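Local coordinates for protein acetyltransferase, GNAT family (Enterococcus faecalis, PDB 1U6M) that probably transfers an acyl group, in this family usually acetyl from acetyl-coenzyme A, to an acceptor that is not established, at residues 112-117 / 182-187; 132-137 / 161-166. All coordinates share one frame; numbering follows the deposited sequence.

How the contacts relate
Both contacts belong to one GNAT fold, on opposite faces of its central sheet, with their centres about 11 Å apart. Contact 1 spans strand 148-154 on one face; contact 2 joins two helices packed on the other. The sheet connects them. Leu-115 CD1 lies 3.7 Å from Leu-137 CD1, and Trp-113 CH2 lies 3.9 Å from Leu-137 CD2. From the second strand, Met-185 SD rests 4.0 Å from Arg-161 CG. Bound sulfate lies about 5 Å from the side chain of Tyr-114 and about 3 Å from that of Tyr-164; such ions, probably from the crystallisation liquor, often mark pockets.

Contact 1 (112-117 / 182-187); sequences EWYLDT and YNHMQK
Glu-112 and His-184 meet over strand 148-154, the strand that separates 112-117 from 182-187 in the mixed sheet of the GNAT fold. The contact is thus made between side chains, not backbones: the two strand axes approach no closer than 8.7 Å, and the strands run roughly antiparallel but strongly skewed. Carboxylate and imidazole come from opposite directions and are modelled nearly coplanar, with their planes 14° apart. The carboxylate is, however, placed too close to the imidazole in the model, which makes the detailed fit of the pair doubtful. His-184 NE2 donates to Glu-112 OE1 over 2.9 Å, but the bond is weak because its N-H...O angle is only 125°. The same OE1 also accepts from the backbone N of Leu-109, so OE1 takes a weak bond from the imidazole and a second from the Leu-109 N, which ties it to the loop before its own strand. Tyr-114 flanks the pair, its CD2 4.1 Å from His-184 NE2, the two side chains crossing at a slant. Its OH reaches Asn-152 ND2 on the intervening strand through a weak hydrogen bond, and His-184 packs on that same Asn-152 and on Met-175 of strand 170-177. Gln-186 crosses Glu-112 at about a right angle. Met-185, between His-184 and Gln-186, points away from 112-117 and packs on Val-153. The first torsion of Glu-112 sets its reach: at chi1 80° CG sits between the backbone N and the carbonyl carbon, and the chain runs extended from there to the carboxylate.

Contact 2 (132-137 / 161-166); sequences KLLDAL and RKLYAS
Leu-134 sets a methyl group against the edge of the Tyr-164 ring, joining helix 129-135 to helix 158-165 on one face of the GNAT sheet. In this family these two helices commonly flank the coenzyme A site, which is consistent with a sulfate bound close to the Tyr-164 side chain. The two side chains cross at about a right angle. Leu-134 CD2 lies in the plane of the ring and is equally far, 3.8 Å, from Tyr-164 CD2 and CE2, so it faces the bond between these atoms and not the ring face. Leucine torsions explain the approach: CG is anti to the backbone N (chi1 177°), and CD2 continues the extended chain, so this branch alone does the touching. Leu-163 adds a looser contact to the same methyl, its CD1 4.4 Å from Leu-134 CD2. No hydrogen bond crosses between the segments, and the nearest CA atoms, those of Leu-134 and Tyr-164, are 8.8 Å apart; the junction is apolar and small, burying 98 Å². Beneath it, Leu-134 packs on Ile-118 of strand 112-120, while Tyr-164 rests on Leu-151, Val-153 and Met-185 of the sheet. A salt bridge from Asp-135 OD1 to Lys-167 NZ gives a polar link from the first helix to the residue following 161-166. There the chain is tied back on itself: Ser-166 OG donates to Leu-163 O over 2.8 Å, tilted 22° from the carbonyl plane, beside a weaker bond to that oxygen from Ser-166 N.

Contact 1 (112-117 / 182-187)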
ATOM      1  N   GLU A 112      -9.240  11.792  -4.919  1.00 38.12           N
ATOM      2  CA  GLU A 112      -7.939  11.731  -4.248  1.00 34.01           C
ATOM      3  C   GLU A 112      -6.969  10.753  -4.952  1.00 31.41           C
ATOM      4  O   GLU A 112      -7.397   9.836  -5.671  1.00 32.15           O
ATOM      5  CB  GLU A 112      -8.131  11.392  -2.768  1.00 33.24           C
ATOM      6  CG  GLU A 112      -8.363   9.926  -2.516  1.00 31.41           C
ATOM      7  CD  GLU A 112      -9.007   9.642  -1.213  1.00 28.41           C
ATOM      8  OE1 GLU A 112      -9.334   8.467  -0.963  1.00 25.88           O
ATOM      9  OE2 GLU A 112      -9.223  10.580  -0.438  1.00 32.07           O
ATOM     10  N   TRP A 113      -5.664  10.979  -4.799  1.00 28.05           N
ATOM     11  CA  TRP A 113      -4.674   9.914  -4.914  1.00 24.23           C
ATOM     12  C   TRP A 113      -4.638   9.232  -3.534  1.00 22.83           C
ATOM     13  O   TRP A 113      -4.390   9.884  -2.506  1.00 22.39           O
ATOM     14  CB  TRP A 113      -3.340  10.474  -5.272  1.00 23.86           C
ATOM     15  CG  TRP A 113      -2.289   9.428  -5.669  1.00 24.06           C
ATOM     16  CD1 TRP A 113      -1.985   9.008  -6.930  1.00 22.19           C
ATOM     17  CD2 TRP A 113      -1.391   8.713  -4.786  1.00 23.65           C
ATOM     18  NE1 TRP A 113      -0.961   8.076  -6.894  1.00 20.24           N
ATOM     19  CE2 TRP A 113      -0.588   7.876  -5.592  1.00 22.90           C
ATOM     20  CE3 TRP A 113      -1.209   8.691  -3.395  1.00 26.25           C
ATOM     21  CZ2 TRP A 113       0.408   7.043  -5.050  1.00 25.82           C
ATOM     22  CZ3 TRP A 113      -0.215   7.851  -2.845  1.00 22.15           C
ATOM     23  CH2 TRP A 113       0.573   7.048  -3.663  1.00 22.99           C
ATOM     24  N   TYR A 114      -5.035   7.965  -3.487  1.00 20.28           N
ATOM     25  CA  TYR A 114      -5.187   7.303  -2.215  1.00 19.83           C
ATOM     26  C   TYR A 114      -3.902   6.553  -1.761  1.00 20.70           C
ATOM     27  O   TYR A 114      -3.346   5.730  -2.522  1.00 20.57           O
ATOM     28  CB  TYR A 114      -6.341   6.320  -2.270  1.00 19.47           C
ATOM     29  CG  TYR A 114      -6.516   5.561  -0.965  1.00 18.86           C
ATOM     30  CD1 TYR A 114      -6.250   4.179  -0.889  1.00 17.94           C
ATOM     31  CD2 TYR A 114      -6.926   6.207   0.195  1.00 18.10           C
ATOM     32  CE1 TYR A 114      -6.427   3.476   0.314  1.00 16.59           C
ATOM     33  CE2 TYR A 114      -7.085   5.482   1.419  1.00 17.47           C
ATOM     34  CZ  TYR A 114      -6.828   4.142   1.447  1.00 17.36           C
ATOM     35  OH  TYR A 114      -6.964   3.445   2.636  1.00 21.70           O
ATOM     36  N   LEU A 115      -3.446   6.850  -0.536  1.00 20.93           N
ATOM     37  CA  LEU A 115      -2.304   6.166   0.057  1.00 20.90           C
ATOM     38  C   LEU A 115      -2.784   4.884   0.697  1.00 21.06           C
ATOM     39  O   LEU A 115      -3.414   4.899   1.729  1.00 21.50           O
ATOM     40  CB  LEU A 115      -1.559   7.042   1.074  1.00 20.69           C
ATOM     41  CG  LEU A 115      -0.483   6.368   1.978  1.00 20.93           C
ATOM     42  CD1 LEU A 115       0.595   5.785   1.153  1.00 18.38           C
ATOM     43  CD2 LEU A 115       0.097   7.363   3.089  1.00 20.80           C
ATOM     44  N   ASP A 116      -2.450   3.764   0.064  1.00 21.45           N
ATOM     45  CA  ASP A 116      -2.801   2.433   0.525  1.00 21.28           C
ATOM     46  C   ASP A 116      -1.912   1.996   1.709  1.00 21.15           C
ATOM     47  O   ASP A 116      -2.394   1.577   2.737  1.00 19.31           O
ATOM     48  CB  ASP A 116      -2.595   1.474  -0.654  1.00 22.01           C
ATOM     49  CG  ASP A 116      -3.096   0.084  -0.363  1.00 26.78           C
ATOM     50  OD1 ASP A 116      -4.000  -0.392  -1.073  1.00 32.89           O
ATOM     51  OD2 ASP A 116      -2.620  -0.546   0.585  1.00 31.29           O
ATOM     52  N   THR A 117      -0.582   2.082   1.537  1.00 20.53           N
ATOM     53  CA  THR A 117       0.287   1.676   2.581  1.00 19.94           C
ATOM     54  C   THR A 117       1.668   2.313   2.567  1.00 19.21           C
ATOM     55  O   THR A 117       2.248   2.552   1.515  1.00 17.88           O
ATOM     56  CB  THR A 117       0.367   0.116   2.725  1.00 20.70           C
ATOM     57  OG1 THR A 117       0.970  -0.121   4.011  1.00 27.17           O
ATOM     58  CG2 THR A 117       1.327  -0.517   1.793  1.00 18.98           C
ATOM     59  N   TYR A 182     -12.215   4.176  11.034  1.00 55.02           N
ATOM     60  CA  TYR A 182     -11.089   4.968  10.522  1.00 49.58           C
ATOM     61  C   TYR A 182     -11.466   6.416  10.325  1.00 45.81           C
ATOM     62  O   TYR A 182     -12.609   6.687  10.016  1.00 45.16           O
ATOM     63  CB  TYR A 182     -10.608   4.411   9.184  1.00 49.34           C
ATOM     64  CG  TYR A 182     -10.013   3.035   9.270  1.00 49.69           C
ATOM     65  CD1 TYR A 182     -10.809   1.904   9.161  1.00 50.53           C
ATOM     66  CD2 TYR A 182      -8.643   2.862   9.438  1.00 48.57           C
ATOM     67  CE1 TYR A 182     -10.242   0.614   9.238  1.00 51.19           C
ATOM     68  CE2 TYR A 182      -8.074   1.607   9.529  1.00 49.31           C
ATOM     69  CZ  TYR A 182      -8.877   0.489   9.432  1.00 50.47           C
ATOM     70  OH  TYR A 182      -8.317  -0.747   9.484  1.00 51.01           O
ATOM     71  N   ASN A 183     -10.507   7.329  10.519  1.00 42.00           N
ATOM     72  CA  ASN A 183     -10.585   8.715  10.000  1.00 39.14           C
ATOM     73  C   ASN A 183     -10.038   8.782   8.573  1.00 35.92           C
ATOM     74  O   ASN A 183      -8.873   8.429   8.322  1.00 34.94           O
ATOM     75  CB  ASN A 183      -9.758   9.708  10.859  1.00 39.44           C
ATOM     76  CG  ASN A 183     -10.282   9.847  12.279  1.00 42.66           C
ATOM     77  OD1 ASN A 183     -11.330  10.445  12.494  1.00 45.04           O
ATOM     78  ND2 ASN A 183      -9.530   9.310  13.268  1.00 43.73           N
ATOM     79  N   HIS A 184     -10.841   9.278   7.638  1.00 33.06           N
ATOM     80  CA  HIS A 184     -10.307   9.512   6.308  1.00 29.40           C
ATOM     81  C   HIS A 184      -9.847  10.953   6.303  1.00 29.10           C
ATOM     82  O   HIS A 184     -10.618  11.841   6.664  1.00 29.45           O
ATOM     83  CB  HIS A 184     -11.317   9.210   5.205  1.00 27.97           C
ATOM     84  CG  HIS A 184     -10.713   9.092   3.837  1.00 25.13           C
ATOM     85  ND1 HIS A 184     -10.477  10.188   3.024  1.00 24.31           N
ATOM     86  CD2 HIS A 184     -10.304   8.009   3.131  1.00 22.02           C
ATOM     87  CE1 HIS A 184      -9.947   9.783   1.879  1.00 21.43           C
ATOM     88  NE2 HIS A 184      -9.833   8.467   1.917  1.00 21.67           N
ATOM     89  N   MET A 185      -8.564  11.156   5.963  1.00 27.09           N
ATOM     90  CA  MET A 185      -7.917  12.441   5.985  1.00 24.65           C
ATOM     91  C   MET A 185      -7.425  12.785   4.570  1.00 25.33           C
ATOM     92  O   MET A 185      -7.161  11.901   3.766  1.00 25.66           O
ATOM     93  CB  MET A 185      -6.753  12.441   6.976  1.00 24.55           C
ATOM     94  CG  MET A 185      -7.077  11.942   8.429  1.00 23.23           C
ATOM     95  SD  MET A 185      -5.618  12.015   9.558  1.00 21.51           S
ATOM     96  CE  MET A 185      -5.654  13.784   9.934  1.00 18.67           C
ATOM     97  N   GLN A 186      -7.372  14.062   4.225  1.00 25.44           N
ATOM     98  CA  GLN A 186      -6.837  14.465   2.933  1.00 26.72           C
ATOM     99  C   GLN A 186      -5.931  15.625   3.113  1.00 27.34           C
ATOM    100  O   GLN A 186      -6.060  16.376   4.058  1.00 27.31           O
ATOM    101  CB  GLN A 186      -7.940  14.863   1.970  1.00 26.98           C
ATOM    102  CG  GLN A 186      -8.852  13.714   1.627  1.00 31.02           C
ATOM    103  CD  GLN A 186      -9.778  14.018   0.483  1.00 34.42           C
ATOM    104  OE1 GLN A 186     -10.150  13.131  -0.255  1.00 34.61           O
ATOM    105  NE2 GLN A 186     -10.137  15.280   0.328  1.00 34.81           N
ATOM    106  N   LYS A 187      -5.017  15.781   2.186  1.00 30.08           N
ATOM    107  CA  LYS A 187      -4.126  16.899   2.169  1.00 33.74           C
ATOM    108  C   LYS A 187      -4.201  17.450   0.777  1.00 37.96           C
ATOM    109  O   LYS A 187      -4.105  16.708  -0.175  1.00 36.84           O
ATOM    110  CB  LYS A 187      -2.709  16.410   2.448  1.00 33.25           C
ATOM    111  CG  LYS A 187      -1.700  17.465   2.286  1.00 32.05           C
ATOM    112  CD  LYS A 187      -0.294  16.966   2.495  1.00 34.16           C
ATOM    113  CE  LYS A 187       0.680  18.158   2.291  1.00 37.47           C
ATOM    114  NZ  LYS A 187       1.969  17.645   2.574  1.00 39.32           N
TER

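Contact 2 (132-137 / 161-166)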
ATOM      1  N   LYS A 132       9.683  10.059   5.854  1.00 22.90           N
ATOM      2  CA  LYS A 132      10.263  10.563   4.582  1.00 24.15           C
ATOM      3  C   LYS A 132       9.572  10.115   3.298  1.00 22.88           C
ATOM      4  O   LYS A 132       9.552  10.846   2.335  1.00 23.72           O
ATOM      5  CB  LYS A 132      11.704  10.114   4.408  1.00 25.35           C
ATOM      6  CG  LYS A 132      12.625  10.634   5.399  1.00 32.12           C
ATOM      7  CD  LYS A 132      13.991  10.099   5.019  1.00 43.00           C
ATOM      8  CE  LYS A 132      14.626  11.006   3.980  1.00 48.31           C
ATOM      9  NZ  LYS A 132      16.087  11.144   4.340  1.00 52.56           N
ATOM     10  N   LEU A 133       9.079   8.884   3.269  1.00 21.91           N
ATOM     11  CA  LEU A 133       8.296   8.398   2.158  1.00 21.72           C
ATOM     12  C   LEU A 133       7.022   9.247   2.001  1.00 21.56           C
ATOM     13  O   LEU A 133       6.651   9.630   0.904  1.00 21.33           O
ATOM     14  CB  LEU A 133       7.995   6.881   2.327  1.00 20.93           C
ATOM     15  CG  LEU A 133       9.107   5.930   1.865  1.00 17.94           C
ATOM     16  CD1 LEU A 133       8.791   4.553   2.327  1.00 16.81           C
ATOM     17  CD2 LEU A 133       9.227   5.982   0.350  1.00 15.07           C
ATOM     18  N   LEU A 134       6.399   9.553   3.117  1.00 21.83           N
ATOM     19  CA  LEU A 134       5.201  10.346   3.175  1.00 23.65           C
ATOM     20  C   LEU A 134       5.463  11.795   2.663  1.00 24.65           C
ATOM     21  O   LEU A 134       4.637  12.346   1.905  1.00 23.94           O
ATOM     22  CB  LEU A 134       4.716  10.289   4.612  1.00 23.93           C
ATOM     23  CG  LEU A 134       3.519  11.033   5.120  1.00 29.66           C
ATOM     24  CD1 LEU A 134       2.244  10.712   4.322  1.00 32.68           C
ATOM     25  CD2 LEU A 134       3.374  10.661   6.595  1.00 33.65           C
ATOM     26  N   ASP A 135       6.618  12.382   3.017  1.00 24.90           N
ATOM     27  CA  ASP A 135       7.004  13.694   2.470  1.00 26.37           C
ATOM     28  C   ASP A 135       7.088  13.744   0.927  1.00 25.19           C
ATOM     29  O   ASP A 135       7.001  14.822   0.343  1.00 26.21           O
ATOM     30  CB  ASP A 135       8.380  14.167   3.028  1.00 26.91           C
ATOM     31  CG  ASP A 135       8.317  14.583   4.490  1.00 32.57           C
ATOM     32  OD1 ASP A 135       7.212  14.766   5.059  1.00 36.77           O
ATOM     33  OD2 ASP A 135       9.404  14.727   5.100  1.00 39.65           O
ATOM     34  N   ALA A 136       7.352  12.605   0.297  1.00 23.76           N
ATOM     35  CA  ALA A 136       7.622  12.494  -1.144  1.00 22.52           C
ATOM     36  C   ALA A 136       6.353  12.307  -1.916  1.00 21.52           C
ATOM     37  O   ALA A 136       6.362  12.327  -3.127  1.00 21.25           O
ATOM     38  CB  ALA A 136       8.529  11.262  -1.425  1.00 23.57           C
ATOM     39  N   LEU A 137       5.260  12.091  -1.211  1.00 21.84           N
ATOM     40  CA  LEU A 137       4.021  11.689  -1.860  1.00 22.18           C
ATOM     41  C   LEU A 137       3.209  12.791  -2.569  1.00 23.71           C
ATOM     42  O   LEU A 137       2.502  12.459  -3.504  1.00 25.30           O
ATOM     43  CB  LEU A 137       3.135  10.916  -0.870  1.00 21.47           C
ATOM     44  CG  LEU A 137       3.561   9.437  -0.626  1.00 19.91           C
ATOM     45  CD1 LEU A 137       2.622   8.764   0.317  1.00 14.70           C
ATOM     46  CD2 LEU A 137       3.761   8.613  -1.970  1.00 18.25           C
ATOM     47  N   ARG A 161      -2.280   9.502  13.452  1.00 25.31           N
ATOM     48  CA  ARG A 161      -3.132  10.591  13.061  1.00 27.27           C
ATOM     49  C   ARG A 161      -2.510  11.967  13.334  1.00 28.48           C
ATOM     50  O   ARG A 161      -2.623  12.887  12.467  1.00 29.40           O
ATOM     51  CB  ARG A 161      -4.532  10.439  13.666  1.00 27.93           C
ATOM     52  CG  ARG A 161      -5.304  11.691  13.558  1.00 31.17           C
ATOM     53  CD  ARG A 161      -6.783  11.544  13.895  1.00 39.35           C
ATOM     54  NE  ARG A 161      -7.327  12.893  13.754  1.00 46.59           N
ATOM     55  CZ  ARG A 161      -8.399  13.378  14.372  1.00 49.64           C
ATOM     56  NH1 ARG A 161      -9.142  12.617  15.191  1.00 53.32           N
ATOM     57  NH2 ARG A 161      -8.737  14.643  14.154  1.00 50.53           N
ATOM     58  N   LYS A 162      -1.839  12.116  14.498  1.00 28.27           N
ATOM     59  CA  LYS A 162      -1.024  13.313  14.798  1.00 28.20           C
ATOM     60  C   LYS A 162       0.116  13.544  13.801  1.00 26.88           C
ATOM     61  O   LYS A 162       0.397  14.695  13.383  1.00 27.39           O
ATOM     62  CB  LYS A 162      -0.410  13.214  16.198  1.00 30.16           C
ATOM     63  CG  LYS A 162      -0.256  14.560  16.946  1.00 33.20           C
ATOM     64  CD  LYS A 162       0.442  15.631  16.151  1.00 37.57           C
ATOM     65  CE  LYS A 162       0.659  16.947  16.950  1.00 38.29           C
ATOM     66  NZ  LYS A 162      -0.588  17.497  17.578  1.00 44.28           N
ATOM     67  N   LEU A 163       0.804  12.465  13.463  1.00 25.22           N
ATOM     68  CA  LEU A 163       1.842  12.501  12.437  1.00 25.42           C
ATOM     69  C   LEU A 163       1.270  13.128  11.126  1.00 25.52           C
ATOM     70  O   LEU A 163       1.841  14.070  10.578  1.00 27.46           O
ATOM     71  CB  LEU A 163       2.369  11.059  12.172  1.00 24.92           C
ATOM     72  CG  LEU A 163       3.780  10.851  11.571  1.00 26.53           C
ATOM     73  CD1 LEU A 163       3.898   9.534  10.799  1.00 26.79           C
ATOM     74  CD2 LEU A 163       4.282  12.005  10.735  1.00 27.72           C
ATOM     75  N   TYR A 164       0.124  12.628  10.643  1.00 24.38           N
ATOM     76  CA  TYR A 164      -0.460  13.111   9.373  1.00 23.66           C
ATOM     77  C   TYR A 164      -0.967  14.542   9.474  1.00 23.74           C
ATOM     78  O   TYR A 164      -0.735  15.371   8.541  1.00 24.99           O
ATOM     79  CB  TYR A 164      -1.583  12.182   8.897  1.00 22.06           C
ATOM     80  CG  TYR A 164      -1.195  10.730   8.854  1.00 21.12           C
ATOM     81  CD1 TYR A 164      -2.093   9.724   9.275  1.00 19.38           C
ATOM     82  CD2 TYR A 164       0.068  10.335   8.381  1.00 21.94           C
ATOM     83  CE1 TYR A 164      -1.746   8.375   9.182  1.00 18.93           C
ATOM     84  CE2 TYR A 164       0.431   8.957   8.305  1.00 20.41           C
ATOM     85  CZ  TYR A 164      -0.478   8.010   8.707  1.00 21.59           C
ATOM     86  OH  TYR A 164      -0.131   6.671   8.639  1.00 24.24           O
ATOM     87  N   ALA A 165      -1.662  14.845  10.564  1.00 23.85           N
ATOM     88  CA  ALA A 165      -2.009  16.239  10.897  1.00 25.44           C
ATOM     89  C   ALA A 165      -0.843  17.249  10.706  1.00 26.39           C
ATOM     90  O   ALA A 165      -1.008  18.322  10.120  1.00 26.07           O
ATOM     91  CB  ALA A 165      -2.557  16.332  12.325  1.00 25.64           C
ATOM     92  N   SER A 166       0.340  16.869  11.192  1.00 27.99           N
ATOM     93  CA  SER A 166       1.495  17.754  11.235  1.00 28.81           C
ATOM     94  C   SER A 166       2.088  17.900   9.841  1.00 30.60           C
ATOM     95  O   SER A 166       2.966  18.722   9.614  1.00 31.62           O
ATOM     96  CB  SER A 166       2.544  17.168  12.200  1.00 28.88           C
ATOM     97  OG  SER A 166       3.423  16.200  11.578  1.00 27.16           O
TER